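Local coordinates for glycoside hydrolase family protein (Novosphingobium sp. PP1Y, PDB 6Q2F) that probably hydrolyses alpha-L-rhamnosyl linkages, releasing terminal rhamnose from glycosides, as an alpha-L-rhamnosidase of the glycoside hydrolase class, at residues D468-A471 and V472-Y475. Residues are numbered along the deposited sequence; the frame is centred on the assembly and turned at random.
Sequences DGEA and VREY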
loop_
_atom_site.group_PDB
_atom_site.type_symbol
_atom_site.label_atom_id
_atom_site.label_comp_id
_atom_site.label_asym_id
_atom_site.label_seq_id
_atom_site.Cartn_x
_atom_site.Cartn_y
_atom_site.Cartn_z
ATOM N N ASP A 468 17.192 14.268 0.873
ATOM C CA ASP A 468 17.742 15.621 0.952
ATOM C C ASP A 468 16.597 16.616 1.077
ATOM O O ASP A 468 15.965 16.962 0.078
ATOM C CB ASP A 468 18.609 15.924 -0.274
ATOM C CG ASP A 468 19.334 17.262 -0.166
ATOM O OD1 ASP A 468 18.683 18.293 0.096
ATOM O OD2 ASP A 468 20.573 17.275 -0.327
ATOM N N GLY A 469 16.373 17.106 2.301
ATOM C CA GLY A 469 15.208 17.945 2.556
ATOM C C GLY A 469 15.197 19.221 1.731
ATOM O O GLY A 469 14.144 19.666 1.259
ATOM N N GLU A 470 16.367 19.855 1.576
ATOM C CA GLU A 470 16.425 21.070 0.777
ATOM C C GLU A 470 16.049 20.796 -0.677
ATOM O O GLU A 470 15.353 21.598 -1.305
ATOM C CB GLU A 470 17.820 21.692 0.866
ATOM C CG GLU A 470 18.030 22.840 -0.108
ATOM C CD GLU A 470 17.108 24.021 0.162
ATOM O OE1 GLU A 470 16.599 24.158 1.312
ATOM O OE2 GLU A 470 16.886 24.813 -0.772
ATOM N N ALA A 471 16.536 19.692 -1.242
ATOM C CA ALA A 471 16.243 19.394 -2.640
ATOM C C ALA A 471 14.752 19.114 -2.819
ATOM O O ALA A 471 14.125 19.595 -3.773
ATOM C CB ALA A 471 17.073 18.192 -3.107
ATOM N N VAL A 472 14.171 18.360 -1.878
ATOM C CA VAL A 472 12.741 18.081 -1.893
ATOM C C VAL A 472 11.949 19.380 -1.840
ATOM O O VAL A 472 11.000 19.577 -2.610
ATOM C CB VAL A 472 12.371 17.136 -0.735
ATOM C CG1 VAL A 472 10.854 17.038 -0.625
ATOM C CG2 VAL A 472 12.973 15.757 -0.979
ATOM N N ARG A 473 12.355 20.306 -0.965
ATOM C CA ARG A 473 11.639 21.571 -0.822
ATOM C C ARG A 473 11.704 22.397 -2.094
ATOM O O ARG A 473 10.704 22.993 -2.507
ATOM C CB ARG A 473 12.216 22.372 0.342
ATOM C CG ARG A 473 11.643 23.780 0.473
ATOM C CD ARG A 473 12.194 24.463 1.748
ATOM N NE ARG A 473 11.574 23.932 2.958
ATOM C CZ ARG A 473 10.414 24.367 3.435
ATOM N NH1 ARG A 473 9.758 25.336 2.801
ATOM N NH2 ARG A 473 9.928 23.859 4.550
ATOM N N GLU A 474 12.887 22.470 -2.711
ATOM C CA GLU A 474 13.019 23.198 -3.967
ATOM C C GLU A 474 12.165 22.553 -5.044
ATOM O O GLU A 474 11.468 23.242 -5.790
ATOM C CB GLU A 474 14.483 23.248 -4.422
ATOM C CG GLU A 474 15.413 24.080 -3.549
ATOM C CD GLU A 474 16.866 24.038 -4.047
ATOM O OE1 GLU A 474 17.084 23.604 -5.197
ATOM O OE2 GLU A 474 17.783 24.427 -3.289
ATOM N N TYR A 475 12.210 21.225 -5.141
ATOM C CA TYR A 475 11.334 20.535 -6.079
ATOM C C TYR A 475 9.877 20.951 -5.874
ATOM O O TYR A 475 9.201 21.370 -6.816
ATOM C CB TYR A 475 11.466 19.013 -5.945
ATOM C CG TYR A 475 10.315 18.344 -6.649
ATOM C CD1 TYR A 475 10.340 18.156 -8.026
ATOM C CD2 TYR A 475 9.173 17.959 -5.948
ATOM C CE1 TYR A 475 9.285 17.586 -8.676
ATOM C CE2 TYR A 475 8.097 17.405 -6.596
ATOM C CZ TYR A 475 8.161 17.201 -7.959
ATOM O OH TYR A 475 7.093 16.638 -8.600
#
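Glu474 and Glu470 meet one turn apart on the first turns of helix 469-487, N-capped by Asp468, which packs against helix 543-575 in the (beta/alpha)8 barrel of this rhamnosidase. Glu474 reaches back toward the helix start: its CG lies beside the backbone N (chi1 -68°), which sends the chain over the preceding turn. CB rests near the carbonyl oxygens of Glu470 and Ala471; CG sits 3.2 Å from Glu470 OE2 and also touches Glu470 O. CD passes by that same carboxylate, and at the tip Glu474 OE2 comes within 2.7 Å of Glu470 OE2. Two acid oxygens so close suggest that one group holds a proton, probably at a raised pKa. The carboxylate planes are turned 71° apart. Glu470, its CG anti to the backbone N, bends at chi2, and together these bring OE2 forward to Glu474.

Beneath them four i to i+4 backbone bonds, from Val472 N to Asp468 O up to Tyr475 N to Ala471 O, hold the turn. Buried Val472 lays CG2 3.4 Å from Asp468 O and packs on His565 and Thr568. Arg473 passes Thr568 and Val572, its NH1 in salt bridges to Glu575 and Glu477. Tyr475 sets its ring nearly parallel to that of Trp143 and bonds through OH to Ala132 O. Asp468 caps the helix: OD1 accepts from Ala471 N at 2.9 Å, the donor standing 39° out of the carboxylate plane.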